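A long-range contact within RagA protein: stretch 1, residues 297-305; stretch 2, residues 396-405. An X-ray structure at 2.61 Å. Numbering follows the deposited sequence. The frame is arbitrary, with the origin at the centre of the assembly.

Stretch 1 (297-305) HDADWLKAL
Stretch 2, residues 396-405: TMPRYYNPFD

The centre of the contact is the indole of Trp301, a buried residue whose CA-to-CB bond points toward stretch 2. Its chi1 is -88° (m) and its chi2 is 97°. The ring is held between two side chains of stretch 2. Over one face lies Met397, with CB 3.3 Å from the centroid of the five-membered ring and 5° off its normal. Met397 SD sits over the same face, 4.5 Å from the centroid of the six-membered ring. All three Met397 chi angles are m, at -79°, -56° and -56°, so the chain folds over the indole. Over the opposite face lies Pro403, with CG 3.8 Å from the six-membered ring centroid and 14° off its normal. Its ring is C-gamma endo. A flat aromatic suits this slot because both of its faces can meet aliphatic C-H groups.

Pro403 also meets the two alanines of stretch 1. Its CG is 3.6 Å from Ala304 CB, and its CD is 3.7 Å from Ala299 CB. Both methyls point toward stretch 2, and their small size fits this close spacing. Phe404 extends the apolar patch. Its CA-to-CB bond points sideways, but with chi1 -52° (m) and chi2 85° the end of the ring comes nearer. Phe404 CZ lies 3.7 Å from Ala304 CB, and CE1 lies 4.1 Å from Ala299 CB. The ring presents its edge to stretch 1, with CZ 3.5 Å from Asp300 O.

The backbones meet at 4.8 Å between Asp298 CA and Arg399 CA, and at 5.3 Å between Ala299 CA and Asn402 CA. Further along, Trp301 CA is 7.0 Å from Met397 CA, and Ala304 CA is 6.9 Å from Pro403 CA. Stretch 1 is extended at 298-299, with phi/psi -134/144 and -75/150, then enters a weakly bonded helix at about 301-305. Asp300 caps it: OD1 accepts from Lys303 N at 3.0 Å, with chi1 -175° (t). Its CA-to-CB bond points away from stretch 2.

Stretch 2 has no regular helix or strand beyond its start. Met397 is the first residue to leave helical phi/psi after a helix. A type I turn runs from Pro398 to Tyr401, closed by Tyr401 N to Pro398 O at 3.1 Å.

Two hydrogen bonds cross the contact, both to backbone carbonyls of stretch 2. Trp301 NE1 donates to Tyr401 O at 2.8 Å, at the indole edge, so the ring's polar atom is satisfied. Ala299 N donates to Arg399 O at 2.9 Å, with an angle of 153°.

At the polar edge, Asp298 CB is 3.3 Å from Arg399 CB. Arg399 has chi1 -93°, chi2 69° (p) and chi3 173° (t). Its NH1 donates to Met397 O at 2.8 Å and lies 3.9 Å from Trp301 CB. Asn402 OD1 accepts from Phe404 N at 3.2 Å and approaches Ala299 CB at 3.5 Å. The contact buries 599 Å², both sides summed.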

ATOM      1  N   HIS A 297     -42.153   6.833 -27.229  1.00 44.23           N
ATOM      2  CA  HIS A 297     -42.227   7.316 -25.868  1.00 43.81           C
ATOM      3  C   HIS A 297     -40.899   8.010 -25.670  1.00 49.98           C
ATOM      4  O   HIS A 297     -39.977   7.829 -26.467  1.00 56.53           O
ATOM      5  CB  HIS A 297     -42.431   6.134 -24.867  1.00 43.38           C
ATOM      6  CG  HIS A 297     -42.508   6.530 -23.419  1.00 44.37           C
ATOM      7  ND1 HIS A 297     -41.496   6.251 -22.521  1.00 41.99           N
ATOM      8  CD2 HIS A 297     -43.488   7.139 -22.706  1.00 45.51           C
ATOM      9  CE1 HIS A 297     -41.845   6.685 -21.321  1.00 41.91           C
ATOM     10  NE2 HIS A 297     -43.045   7.232 -21.406  1.00 47.31           N
ATOM     11  N   ASP A 298     -40.759   8.801 -24.633  1.00 51.89           N
ATOM     12  CA  ASP A 298     -39.400   9.205 -24.360  1.00 58.62           C
ATOM     13  C   ASP A 298     -39.078   9.081 -22.878  1.00 44.95           C
ATOM     14  O   ASP A 298     -39.929   9.246 -21.997  1.00 41.36           O
ATOM     15  CB  ASP A 298     -39.083  10.595 -24.996  1.00 61.87           C
ATOM     16  CG  ASP A 298     -40.027  11.683 -24.626  1.00 56.82           C
ATOM     17  OD1 ASP A 298     -40.395  11.790 -23.440  1.00 68.43           O
ATOM     18  OD2 ASP A 298     -40.326  12.484 -25.528  1.00 43.54           O
ATOM     19  N   ALA A 299     -37.834   8.697 -22.639  1.00 40.22           N
ATOM     20  CA  ALA A 299     -37.417   8.236 -21.335  1.00 43.76           C
ATOM     21  C   ALA A 299     -37.257   9.399 -20.361  1.00 46.01           C
ATOM     22  O   ALA A 299     -36.963  10.539 -20.740  1.00 40.51           O
ATOM     23  CB  ALA A 299     -36.109   7.453 -21.443  1.00 38.65           C
ATOM     24  N   ASP A 300     -37.494   9.090 -19.092  1.00 39.04           N
ATOM     25  CA  ASP A 300     -37.353  10.035 -17.996  1.00 38.87           C
ATOM     26  C   ASP A 300     -35.898   9.979 -17.535  1.00 46.66           C
ATOM     27  O   ASP A 300     -35.538   9.251 -16.605  1.00 54.12           O
ATOM     28  CB  ASP A 300     -38.328   9.669 -16.883  1.00 39.12           C
ATOM     29  CG  ASP A 300     -38.344  10.679 -15.755  1.00 52.29           C
ATOM     30  OD1 ASP A 300     -37.353  11.430 -15.621  1.00 50.46           O
ATOM     31  OD2 ASP A 300     -39.356  10.727 -15.009  1.00 54.05           O
ATOM     32  N   TRP A 301     -35.041  10.754 -18.215  1.00 41.09           N
ATOM     33  CA  TRP A 301     -33.617  10.709 -17.895  1.00 43.06           C
ATOM     34  C   TRP A 301     -33.308  11.283 -16.519  1.00 38.41           C
ATOM     35  O   TRP A 301     -32.260  10.966 -15.961  1.00 35.83           O
ATOM     36  CB  TRP A 301     -32.799  11.428 -18.962  1.00 38.73           C
ATOM     37  CG  TRP A 301     -32.422  10.537 -20.065  1.00 36.87           C
ATOM     38  CD1 TRP A 301     -33.051  10.397 -21.268  1.00 39.17           C
ATOM     39  CD2 TRP A 301     -31.355   9.604 -20.060  1.00 47.13           C
ATOM     40  NE1 TRP A 301     -32.423   9.441 -22.027  1.00 38.90           N
ATOM     41  CE2 TRP A 301     -31.377   8.933 -21.302  1.00 48.45           C
ATOM     42  CE3 TRP A 301     -30.394   9.248 -19.120  1.00 45.99           C
ATOM     43  CZ2 TRP A 301     -30.456   7.947 -21.630  1.00 39.69           C
ATOM     44  CZ3 TRP A 301     -29.487   8.274 -19.449  1.00 45.42           C
ATOM     45  CH2 TRP A 301     -29.517   7.639 -20.697  1.00 39.71           C
ATOM     46  N   LEU A 302     -34.203  12.108 -15.973  1.00 37.10           N
ATOM     47  CA  LEU A 302     -34.123  12.501 -14.573  1.00 40.76           C
ATOM     48  C   LEU A 302     -34.144  11.275 -13.677  1.00 50.12           C
ATOM     49  O   LEU A 302     -33.195  11.021 -12.927  1.00 59.50           O
ATOM     50  CB  LEU A 302     -35.285  13.437 -14.224  1.00 47.69           C
ATOM     51  CG  LEU A 302     -35.360  13.801 -12.735  1.00 50.66           C
ATOM     52  CD1 LEU A 302     -34.038  14.428 -12.231  1.00 41.58           C
ATOM     53  CD2 LEU A 302     -36.564  14.675 -12.382  1.00 39.34           C
ATOM     54  N   LYS A 303     -35.217  10.484 -13.764  1.00 47.51           N
ATOM     55  CA  LYS A 303     -35.288   9.260 -12.978  1.00 51.71           C
ATOM     56  C   LYS A 303     -34.203   8.258 -13.370  1.00 47.36           C
ATOM     57  O   LYS A 303     -33.784   7.456 -12.531  1.00 39.91           O
ATOM     58  CB  LYS A 303     -36.684   8.641 -13.086  1.00 58.44           C
ATOM     59  CG  LYS A 303     -36.847   7.373 -12.248  1.00 66.58           C
ATOM     60  CD  LYS A 303     -38.265   6.870 -12.266  1.00 66.81           C
ATOM     61  CE  LYS A 303     -39.221   8.043 -12.361  1.00 69.99           C
ATOM     62  NZ  LYS A 303     -39.577   8.573 -11.012  1.00 73.95           N
ATOM     63  N   ALA A 304     -33.704   8.317 -14.602  1.00 45.64           N
ATOM     64  CA  ALA A 304     -32.600   7.446 -14.986  1.00 43.29           C
ATOM     65  C   ALA A 304     -31.349   7.711 -14.161  1.00 48.85           C
ATOM     66  O   ALA A 304     -30.529   6.805 -13.985  1.00 51.90           O
ATOM     67  CB  ALA A 304     -32.289   7.628 -16.470  1.00 46.27           C
ATOM     68  N   LEU A 305     -31.160   8.947 -13.676  1.00 50.28           N
ATOM     69  CA  LEU A 305     -29.922   9.313 -13.000  1.00 42.39           C
ATOM     70  C   LEU A 305     -30.078   9.861 -11.590  1.00 39.06           C
ATOM     71  O   LEU A 305     -29.059  10.154 -10.964  1.00 42.18           O
ATOM     72  CB  LEU A 305     -29.112  10.313 -13.852  1.00 37.71           C
ATOM     73  CG  LEU A 305     -28.681   9.689 -15.178  1.00 39.94           C
ATOM     74  CD1 LEU A 305     -28.920  10.663 -16.291  1.00 51.21           C
ATOM     75  CD2 LEU A 305     -27.247   9.158 -15.173  1.00 35.86           C
ATOM     76  N   THR A 396     -29.525  16.739 -21.268  1.00 45.29           N
ATOM     77  CA  THR A 396     -28.998  16.696 -22.629  1.00 45.72           C
ATOM     78  C   THR A 396     -29.136  15.350 -23.314  1.00 37.55           C
ATOM     79  O   THR A 396     -28.762  15.241 -24.483  1.00 37.80           O
ATOM     80  CB  THR A 396     -27.517  17.121 -22.658  1.00 37.45           C
ATOM     81  OG1 THR A 396     -26.780  16.387 -21.675  1.00 45.17           O
ATOM     82  CG2 THR A 396     -27.424  18.584 -22.364  1.00 39.27           C
ATOM     83  N   MET A 397     -29.621  14.328 -22.639  1.00 37.25           N
ATOM     84  CA  MET A 397     -29.778  13.045 -23.315  1.00 37.25           C
ATOM     85  C   MET A 397     -30.972  13.121 -24.261  1.00 38.17           C
ATOM     86  O   MET A 397     -32.064  13.528 -23.837  1.00 38.63           O
ATOM     87  CB  MET A 397     -29.950  11.895 -22.301  1.00 47.02           C
ATOM     88  CG  MET A 397     -28.641  11.389 -21.645  1.00 43.65           C
ATOM     89  SD  MET A 397     -27.411  10.851 -22.842  1.00 40.57           S
ATOM     90  CE  MET A 397     -28.240   9.611 -23.805  1.00 36.04           C
ATOM     91  N   PRO A 398     -30.798  12.801 -25.546  1.00 38.52           N
ATOM     92  CA  PRO A 398     -31.956  12.646 -26.432  1.00 39.40           C
ATOM     93  C   PRO A 398     -33.010  11.790 -25.754  1.00 41.35           C
ATOM     94  O   PRO A 398     -32.720  10.730 -25.218  1.00 47.74           O
ATOM     95  CB  PRO A 398     -31.375  11.944 -27.663  1.00 39.51           C
ATOM     96  CG  PRO A 398     -29.936  12.312 -27.663  1.00 38.94           C
ATOM     97  CD  PRO A 398     -29.538  12.433 -26.215  1.00 38.15           C
ATOM     98  N   ARG A 399     -34.238  12.279 -25.739  1.00 44.41           N
ATOM     99  CA  ARG A 399     -35.286  11.572 -25.027  1.00 44.64           C
ATOM    100  C   ARG A 399     -35.730  10.291 -25.727  1.00 40.50           C
ATOM    101  O   ARG A 399     -36.408   9.477 -25.097  1.00 41.86           O
ATOM    102  CB  ARG A 399     -36.462  12.517 -24.805  1.00 50.97           C
ATOM    103  CG  ARG A 399     -36.417  13.231 -23.478  1.00 51.94           C
ATOM    104  CD  ARG A 399     -35.291  14.233 -23.433  1.00 50.43           C
ATOM    105  NE  ARG A 399     -35.375  15.020 -22.216  1.00 47.37           N
ATOM    106  CZ  ARG A 399     -34.436  15.052 -21.285  1.00 45.15           C
ATOM    107  NH1 ARG A 399     -33.314  14.348 -21.431  1.00 38.63           N
ATOM    108  NH2 ARG A 399     -34.630  15.787 -20.206  1.00 43.03           N
ATOM    109  N   TYR A 400     -35.328  10.062 -26.975  1.00 40.76           N
ATOM    110  CA  TYR A 400     -35.596   8.803 -27.655  1.00 42.31           C
ATOM    111  C   TYR A 400     -34.565   7.731 -27.338  1.00 44.69           C
ATOM    112  O   TYR A 400     -34.669   6.611 -27.857  1.00 46.35           O
ATOM    113  CB  TYR A 400     -35.674   9.000 -29.172  1.00 41.73           C
ATOM    114  CG  TYR A 400     -34.574   9.835 -29.803  1.00 44.77           C
ATOM    115  CD1 TYR A 400     -33.307   9.306 -30.047  1.00 42.72           C
ATOM    116  CD2 TYR A 400     -34.816  11.149 -30.189  1.00 48.25           C
ATOM    117  CE1 TYR A 400     -32.316  10.059 -30.645  1.00 41.00           C
ATOM    118  CE2 TYR A 400     -33.829  11.920 -30.784  1.00 50.16           C
ATOM    119  CZ  TYR A 400     -32.576  11.378 -31.009  1.00 48.10           C
ATOM    120  OH  TYR A 400     -31.591  12.160 -31.603  1.00 41.60           O
ATOM    121  N   TYR A 401     -33.574   8.052 -26.519  1.00 39.31           N
ATOM    122  CA  TYR A 401     -32.643   7.071 -25.988  1.00 38.48           C
ATOM    123  C   TYR A 401     -33.161   6.637 -24.630  1.00 38.12           C
ATOM    124  O   TYR A 401     -33.459   7.476 -23.776  1.00 45.30           O
ATOM    125  CB  TYR A 401     -31.232   7.647 -25.864  1.00 37.85           C
ATOM    126  CG  TYR A 401     -30.537   7.701 -27.178  1.00 38.11           C
ATOM    127  CD1 TYR A 401     -30.751   6.719 -28.131  1.00 38.50           C
ATOM    128  CD2 TYR A 401     -29.705   8.762 -27.495  1.00 38.07           C
ATOM    129  CE1 TYR A 401     -30.123   6.770 -29.354  1.00 38.82           C
ATOM    130  CE2 TYR A 401     -29.087   8.838 -28.722  1.00 38.39           C
ATOM    131  CZ  TYR A 401     -29.292   7.842 -29.650  1.00 38.78           C
ATOM    132  OH  TYR A 401     -28.645   7.915 -30.866  1.00 39.15           O
ATOM    133  N   ASN A 402     -33.268   5.328 -24.437  1.00 41.78           N
ATOM    134  CA  ASN A 402     -34.012   4.760 -23.316  1.00 42.88           C
ATOM    135  C   ASN A 402     -33.107   3.833 -22.529  1.00 40.93           C
ATOM    136  O   ASN A 402     -32.706   2.774 -23.054  1.00 36.87           O
ATOM    137  CB  ASN A 402     -35.239   4.004 -23.820  1.00 45.45           C
ATOM    138  CG  ASN A 402     -36.113   3.486 -22.701  1.00 47.82           C
ATOM    139  OD1 ASN A 402     -36.084   3.971 -21.571  1.00 60.88           O
ATOM    140  ND2 ASN A 402     -36.893   2.499 -23.013  1.00 39.00           N
ATOM    141  N   PRO A 403     -32.764   4.175 -21.288  1.00 39.36           N
ATOM    142  CA  PRO A 403     -31.958   3.268 -20.462  1.00 45.41           C
ATOM    143  C   PRO A 403     -32.780   2.309 -19.617  1.00 45.22           C
ATOM    144  O   PRO A 403     -32.210   1.639 -18.755  1.00 43.42           O
ATOM    145  CB  PRO A 403     -31.182   4.250 -19.565  1.00 35.14           C
ATOM    146  CG  PRO A 403     -32.192   5.368 -19.330  1.00 35.69           C
ATOM    147  CD  PRO A 403     -33.089   5.419 -20.572  1.00 36.51           C
ATOM    148  N   PHE A 404     -34.092   2.236 -19.823  1.00 52.06           N
ATOM    149  CA  PHE A 404     -34.932   1.347 -19.037  1.00 53.47           C
ATOM    150  C   PHE A 404     -35.348   0.147 -19.871  1.00 56.92           C
ATOM    151  O   PHE A 404     -35.403   0.217 -21.100  1.00 63.03           O
ATOM    152  CB  PHE A 404     -36.185   2.054 -18.517  1.00 51.13           C
ATOM    153  CG  PHE A 404     -35.915   3.358 -17.786  1.00 46.03           C
ATOM    154  CD1 PHE A 404     -35.778   4.543 -18.485  1.00 37.22           C
ATOM    155  CD2 PHE A 404     -35.859   3.401 -16.397  1.00 36.65           C
ATOM    156  CE1 PHE A 404     -35.556   5.740 -17.811  1.00 41.70           C
ATOM    157  CE2 PHE A 404     -35.639   4.604 -15.722  1.00 36.52           C
ATOM    158  CZ  PHE A 404     -35.492   5.768 -16.427  1.00 36.73           C
ATOM    159  N   ASP A 405     -35.638  -0.961 -19.189  1.00 59.78           N
ATOM    160  CA  ASP A 405     -36.253  -2.116 -19.835  1.00 53.31           C
ATOM    161  C   ASP A 405     -37.757  -1.859 -19.973  1.00 51.52           C
ATOM    162  O   ASP A 405     -38.260  -0.773 -19.659  1.00 49.42           O
ATOM    163  CB  ASP A 405     -35.915  -3.402 -19.074  1.00 37.02           C
ATOM    164  CG  ASP A 405     -36.671  -3.554 -17.733  1.00 47.11           C
ATOM    165  OD1 ASP A 405     -37.554  -2.749 -17.376  1.00 53.07           O
ATOM    166  OD2 ASP A 405     -36.380  -4.527 -17.011  1.00 52.57           O
TER